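Matching sites in carbonic anhydrase from Sordaria macrospora, a protein that probably catalyses the reversible hydration of carbon dioxide to hydrogencarbonate, as a tetrameric zinc enzyme of the beta-carbonic anhydrase class (PDB 4O1K (chain A, 1.83 Å), residues L52-S57 and F75-I80), and in its relative carbonic anhydrase from Coccomyxa sp. (PDB 3UCN (chain B, 2.25 Å), residues L43-A48 and F66-V71). Both blocks share one frame: the second was fitted to the first on N, CA, C and O of the twelve residues, RMSD 0.27 Å. Numbering follows each deposited sequence.

Structure 1 (4O1K); sequences LWIGCS and FVHRNI. With ZN (zinc ion), chain C.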
loop_
_atom_site.group_PDB
_atom_site.type_symbol
_atom_site.label_atom_id
_atom_site.label_comp_id
_atom_site.label_asym_id
_atom_site.label_seq_id
_atom_site.Cartn_x
_atom_site.Cartn_y
_atom_site.Cartn_z
ATOM N N LEU A 52 -12.797 2.754 -18.122
ATOM C CA LEU A 52 -11.987 3.086 -16.953
ATOM C C LEU A 52 -10.882 4.041 -17.429
ATOM O O LEU A 52 -10.148 3.737 -18.359
ATOM C CB LEU A 52 -11.336 1.832 -16.354
ATOM C CG LEU A 52 -10.243 2.091 -15.313
ATOM C CD1 LEU A 52 -10.775 2.883 -14.108
ATOM C CD2 LEU A 52 -9.592 0.791 -14.834
ATOM N N TRP A 53 -10.796 5.211 -16.818
ATOM C CA TRP A 53 -9.820 6.219 -17.214
ATOM C C TRP A 53 -8.853 6.372 -16.067
ATOM O O TRP A 53 -9.261 6.698 -14.948
ATOM C CB TRP A 53 -10.538 7.546 -17.422
ATOM C CG TRP A 53 -9.673 8.658 -17.893
ATOM C CD1 TRP A 53 -8.863 9.471 -17.143
ATOM C CD2 TRP A 53 -9.569 9.114 -19.245
ATOM N NE1 TRP A 53 -8.238 10.403 -17.979
ATOM C CE2 TRP A 53 -8.654 10.188 -19.266
ATOM C CE3 TRP A 53 -10.158 8.704 -20.447
ATOM C CZ2 TRP A 53 -8.327 10.865 -20.453
ATOM C CZ3 TRP A 53 -9.822 9.368 -21.613
ATOM C CH2 TRP A 53 -8.926 10.435 -21.606
ATOM N N ILE A 54 -7.573 6.165 -16.335
ATOM C CA ILE A 54 -6.530 6.370 -15.323
ATOM C C ILE A 54 -5.708 7.570 -15.765
ATOM O O ILE A 54 -4.970 7.504 -16.755
ATOM C CB ILE A 54 -5.610 5.133 -15.199
ATOM C CG1 ILE A 54 -6.468 3.909 -14.852
ATOM C CG2 ILE A 54 -4.552 5.360 -14.096
ATOM C CD1 ILE A 54 -5.689 2.573 -14.834
ATOM N N GLY A 55 -5.864 8.684 -15.061
ATOM C CA GLY A 55 -5.207 9.915 -15.490
ATOM C C GLY A 55 -4.418 10.561 -14.374
ATOM O O GLY A 55 -4.314 10.012 -13.275
ATOM N N CYS A 56 -3.849 11.733 -14.637
ATOM C CA CYS A 56 -2.983 12.364 -13.622
ATOM C C CYS A 56 -3.693 13.440 -12.802
ATOM O O CYS A 56 -4.535 14.197 -13.324
ATOM C CB CYS A 56 -1.728 12.920 -14.273
ATOM S SG CYS A 56 -0.616 13.710 -13.058
ATOM N N SER A 57 -3.352 13.519 -11.517
ATOM C CA SER A 57 -3.962 14.488 -10.623
ATOM C C SER A 57 -3.655 15.936 -11.028
ATOM O O SER A 57 -4.392 16.842 -10.646
ATOM C CB SER A 57 -3.501 14.250 -9.199
ATOM O OG SER A 57 -4.024 13.016 -8.724
ATOM N N PHE A 75 -15.433 5.923 -15.637
ATOM C CA PHE A 75 -15.118 5.680 -14.256
ATOM C C PHE A 75 -13.697 6.174 -14.151
ATOM O O PHE A 75 -12.871 5.723 -14.923
ATOM C CB PHE A 75 -15.136 4.185 -14.106
ATOM C CG PHE A 75 -15.141 3.733 -12.723
ATOM C CD1 PHE A 75 -16.273 3.881 -11.946
ATOM C CD2 PHE A 75 -14.029 3.122 -12.189
ATOM C CE1 PHE A 75 -16.278 3.446 -10.640
ATOM C CE2 PHE A 75 -14.045 2.682 -10.888
ATOM C CZ PHE A 75 -15.161 2.849 -10.110
ATOM N N VAL A 76 -13.382 7.075 -13.210
ATOM C CA VAL A 76 -12.111 7.799 -13.272
ATOM C C VAL A 76 -11.235 7.600 -12.022
ATOM O O VAL A 76 -11.702 7.767 -10.886
ATOM C CB VAL A 76 -12.373 9.325 -13.456
ATOM C CG1 VAL A 76 -11.080 10.131 -13.395
ATOM C CG2 VAL A 76 -13.048 9.595 -14.778
ATOM N N HIS A 77 -9.988 7.219 -12.244
ATOM C CA HIS A 77 -8.980 7.236 -11.187
ATOM C C HIS A 77 -7.944 8.275 -11.585
ATOM O O HIS A 77 -7.494 8.279 -12.703
ATOM C CB HIS A 77 -8.325 5.853 -11.021
ATOM C CG HIS A 77 -7.176 5.857 -10.061
ATOM N ND1 HIS A 77 -7.352 5.903 -8.697
ATOM C CD2 HIS A 77 -5.838 5.848 -10.265
ATOM C CE1 HIS A 77 -6.173 5.924 -8.096
ATOM N NE2 HIS A 77 -5.238 5.896 -9.026
ATOM N N ARG A 78 -7.558 9.155 -10.665
ATOM C CA ARG A 78 -6.491 10.104 -10.984
ATOM C C ARG A 78 -5.489 10.094 -9.860
ATOM O O ARG A 78 -5.883 10.188 -8.672
ATOM C CB ARG A 78 -7.058 11.526 -11.154
ATOM C CG ARG A 78 -7.574 11.779 -12.561
ATOM C CD ARG A 78 -8.385 13.083 -12.686
ATOM N NE ARG A 78 -7.529 14.264 -12.742
ATOM C CZ ARG A 78 -8.000 15.509 -12.880
ATOM N NH1 ARG A 78 -9.309 15.705 -12.985
ATOM N NH2 ARG A 78 -7.176 16.554 -12.925
ATOM N N ASN A 79 -4.209 9.972 -10.222
ATOM C CA ASN A 79 -3.150 9.965 -9.191
ATOM C C ASN A 79 -1.938 10.693 -9.728
ATOM O O ASN A 79 -1.954 11.097 -10.871
ATOM C CB ASN A 79 -2.796 8.538 -8.739
ATOM C CG ASN A 79 -2.191 7.694 -9.831
ATOM O OD1 ASN A 79 -1.311 8.123 -10.569
ATOM N ND2 ASN A 79 -2.627 6.430 -9.899
ATOM N N ILE A 80 -0.905 10.897 -8.921
ATOM C CA ILE A 80 0.244 11.663 -9.417
ATOM C C ILE A 80 0.983 10.849 -10.488
ATOM O O ILE A 80 1.516 9.761 -10.222
ATOM C CB ILE A 80 1.200 12.059 -8.279
ATOM C CG1 ILE A 80 0.561 13.134 -7.394
ATOM C CG2 ILE A 80 2.506 12.606 -8.860
ATOM C CD1 ILE A 80 1.253 13.254 -6.015
HETATM ZN ZN ZN C . 0.723 15.072 -14.347
#
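Trp53 and Val76 are bridge partners on neighbouring parallel strands, 52-56 and 75-79, the first and last elements of a beta-alpha-beta unit in the central sheet of a beta-carbonic anhydrase. Trp53 CB lies 4.2 Å from Val76 CG2, and the indole, with CG anti to the backbone N (chi1 -177°), runs above Gly55, where a side chain would collide with NE1. Arg78 stands on the same face; its chain bends at chi3 and places NE to hydrogen-bond Cys56 O at 3.1 Å, with that oxygen near the guanidinium plane. On the other face Ile54 CG2 packs 4.1 Å from His77 CD2. NE2, the ring atom next to CD2, accepts a hydrogen bond from Asn79 ND2, 2.8 Å away and near the ring plane; ND1 makes a weak hydrogen bond with Arg78 O of the second subunit. Ser57 sets CB 3.9 Å from Asn79 O, while its OG hydrogen-bonds Val76 O of the second subunit. Ile80 lies beside Ser57 where the strands end. Cys56 SG binds zinc at 2.3 Å, together with Asp58, His112 and Cys115.

How the two compare
The side-chain hydrogen bond between His77(A) and Asn79(A) is kept with a new acceptor in structure 2: Asn79(A) ND2 meets NE2 of His77(A), Asn70(B) ND2 meets OE1 of Gln68(B). The two acceptors lie only 0.4 Å apart after superposition, so an amide oxygen replaces a ring nitrogen while Asn79(A) and Asn70(B) keep their place. The bond from Arg78(A) NE to Cys56(A) O recurs between Arg69(B) and Cys47(B), and the backbone bonds that pair the strands, such as Trp53(A) N to Phe75(A) O and Tyr44(B) N to Phe66(B) O, are also kept. At Ser57(A) against Ala48(B) the CB atoms coincide, but OG has no counterpart, and Ala48(B) therefore cannot make the side-chain hydrogen bond that Ser57(A) gives to the second subunit. In the packing, much of the five-membered ring of Trp53(A) overlies the phenol ring of Tyr44(B), CE2 of Trp53(A) and CE1 of Tyr44(B) being 0.6 Å apart. CE3, CZ2, CZ3 and CH2 of Trp53(A) have no counterpart in Tyr44(B), whose OH extends instead to a place that the indole does not reach. Both touch the glycine, Gly55(A) or Gly46(B). Val71(B) matches both branches of Ile80(A) at the gamma position and still touches Ala48(B), but lacks the terminal methyl CD1.

Structure 2 (3UCN); sequences LYIGCA and FVQRNV. With ZN (zinc ion), chain D.
Tyr44 and Val67 are bridge partners on the two parallel strands, Tyr44 CB 4.5 Å from Val67 CG2 and ring atom CD2 of Tyr44 4.1 Å from Val67 CG1. With CG anti to the backbone N (chi1 167°), the phenol ring runs above Gly46, where a side chain would collide with OH. Arg69 stands on the same face, bent at chi3, and its NE hydrogen-bonds Cys47 O at 3.0 Å, with that oxygen near the guanidinium plane. On the other face Ile45 CG2 packs 4.2 Å from Gln68 CG. The Gln68 chain bends at chi2, and its OE1 accepts a hydrogen bond from Asn70 ND2, 2.9 Å away, in the carbonyl plane and on a lone pair; OE1 also meets Asn81 ND2 of the second subunit, and NE2 bonds Asn81 OD1 of its own chain. Ala48 sets CB 3.8 Å from Asn70 O and packs on Phe66 of the second subunit. Val71 lies beside Ala48 where the strands end. Cys47 SG binds zinc at 2.3 Å, as do His103 and Cys106 through their own side chains.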
loop_
_atom_site.group_PDB
_atom_site.type_symbol
_atom_site.label_atom_id
_atom_site.label_comp_id
_atom_site.label_asym_id
_atom_site.label_seq_id
_atom_site.Cartn_x
_atom_site.Cartn_y
_atom_site.Cartn_z
ATOM N N LEU B 43 -13.036 2.932 -18.142
ATOM C CA LEU B 43 -12.206 3.333 -17.005
ATOM C C LEU B 43 -11.148 4.246 -17.535
ATOM O O LEU B 43 -10.559 3.930 -18.523
ATOM C CB LEU B 43 -11.496 2.141 -16.392
ATOM C CG LEU B 43 -10.403 2.329 -15.323
ATOM C CD1 LEU B 43 -10.829 3.221 -14.128
ATOM C CD2 LEU B 43 -9.926 0.927 -14.820
ATOM N N TYR B 44 -10.875 5.363 -16.871
ATOM C CA TYR B 44 -9.782 6.230 -17.240
ATOM C C TYR B 44 -8.812 6.348 -16.047
ATOM O O TYR B 44 -9.239 6.575 -14.896
ATOM C CB TYR B 44 -10.334 7.562 -17.568
ATOM C CG TYR B 44 -9.336 8.738 -17.687
ATOM C CD1 TYR B 44 -8.926 9.209 -18.949
ATOM C CD2 TYR B 44 -8.889 9.418 -16.573
ATOM C CE1 TYR B 44 -8.089 10.332 -19.083
ATOM C CE2 TYR B 44 -8.036 10.547 -16.701
ATOM C CZ TYR B 44 -7.646 10.988 -17.962
ATOM O OH TYR B 44 -6.831 12.060 -18.074
ATOM N N ILE B 45 -7.524 6.156 -16.339
ATOM C CA ILE B 45 -6.457 6.328 -15.380
ATOM C C ILE B 45 -5.608 7.499 -15.914
ATOM O O ILE B 45 -5.026 7.387 -16.973
ATOM C CB ILE B 45 -5.658 5.058 -15.270
ATOM C CG1 ILE B 45 -6.571 3.918 -14.802
ATOM C CG2 ILE B 45 -4.454 5.232 -14.315
ATOM C CD1 ILE B 45 -5.986 2.591 -15.021
ATOM N N GLY B 46 -5.574 8.628 -15.219
ATOM C CA GLY B 46 -4.752 9.750 -15.655
ATOM C C GLY B 46 -4.196 10.485 -14.453
ATOM O O GLY B 46 -4.268 9.995 -13.306
ATOM N N CYS B 47 -3.622 11.672 -14.682
ATOM C CA CYS B 47 -2.843 12.325 -13.651
ATOM C C CYS B 47 -3.782 13.214 -12.898
ATOM O O CYS B 47 -4.754 13.736 -13.475
ATOM C CB CYS B 47 -1.696 13.117 -14.296
ATOM S SG CYS B 47 -0.549 13.861 -13.012
ATOM N N ALA B 48 -3.489 13.387 -11.619
ATOM C CA ALA B 48 -4.138 14.367 -10.750
ATOM C C ALA B 48 -4.002 15.832 -11.194
ATOM O O ALA B 48 -4.738 16.693 -10.742
ATOM C CB ALA B 48 -3.595 14.253 -9.371
ATOM N N PHE B 66 -15.641 6.079 -15.634
ATOM C CA PHE B 66 -15.222 5.857 -14.229
ATOM C C PHE B 66 -13.739 6.253 -14.144
ATOM O O PHE B 66 -12.978 5.898 -15.062
ATOM C CB PHE B 66 -15.362 4.395 -13.945
ATOM C CG PHE B 66 -15.306 4.012 -12.473
ATOM C CD1 PHE B 66 -16.514 3.805 -11.736
ATOM C CD2 PHE B 66 -14.072 3.753 -11.842
ATOM C CE1 PHE B 66 -16.495 3.395 -10.392
ATOM C CE2 PHE B 66 -14.030 3.323 -10.463
ATOM C CZ PHE B 66 -15.252 3.153 -9.739
ATOM N N VAL B 67 -13.327 6.964 -13.083
ATOM C CA VAL B 67 -12.036 7.710 -13.072
ATOM C C VAL B 67 -11.083 7.445 -11.848
ATOM O O VAL B 67 -11.475 7.667 -10.686
ATOM C CB VAL B 67 -12.300 9.189 -13.178
ATOM C CG1 VAL B 67 -10.972 10.026 -13.036
ATOM C CG2 VAL B 67 -13.010 9.531 -14.524
ATOM N N GLN B 68 -9.838 6.995 -12.113
ATOM C CA GLN B 68 -8.721 7.024 -11.115
ATOM C C GLN B 68 -7.824 8.177 -11.583
ATOM O O GLN B 68 -7.480 8.228 -12.739
ATOM C CB GLN B 68 -7.941 5.686 -11.137
ATOM C CG GLN B 68 -6.495 5.721 -10.698
ATOM C CD GLN B 68 -6.271 5.856 -9.130
ATOM O OE1 GLN B 68 -5.158 5.971 -8.691
ATOM N NE2 GLN B 68 -7.311 5.832 -8.348
ATOM N N ARG B 69 -7.482 9.108 -10.721
ATOM C CA ARG B 69 -6.516 10.146 -11.006
ATOM C C ARG B 69 -5.504 10.191 -9.837
ATOM O O ARG B 69 -5.922 10.183 -8.666
ATOM C CB ARG B 69 -7.181 11.516 -11.176
ATOM C CG ARG B 69 -7.769 11.642 -12.576
ATOM C CD ARG B 69 -8.564 12.938 -12.790
ATOM N NE ARG B 69 -7.665 14.089 -12.870
ATOM C CZ ARG B 69 -8.083 15.362 -12.941
ATOM N NH1 ARG B 69 -9.406 15.666 -13.026
ATOM N NH2 ARG B 69 -7.165 16.333 -13.006
ATOM N N ASN B 70 -4.194 10.104 -10.160
ATOM C CA ASN B 70 -3.150 10.066 -9.127
ATOM C C ASN B 70 -1.924 10.814 -9.654
ATOM O O ASN B 70 -1.891 11.155 -10.844
ATOM C CB ASN B 70 -2.832 8.625 -8.670
ATOM C CG ASN B 70 -2.158 7.779 -9.750
ATOM O OD1 ASN B 70 -1.199 8.207 -10.325
ATOM N ND2 ASN B 70 -2.666 6.518 -10.005
ATOM N N VAL B 71 -0.953 11.101 -8.783
ATOM C CA VAL B 71 0.199 11.881 -9.192
ATOM C C VAL B 71 1.071 11.050 -10.184
ATOM O O VAL B 71 1.721 10.098 -9.815
ATOM C CB VAL B 71 0.982 12.330 -7.966
ATOM C CG1 VAL B 71 2.280 12.944 -8.364
ATOM C CG2 VAL B 71 0.145 13.319 -7.172
HETATM ZN ZN ZN D . 0.996 14.985 -14.310
#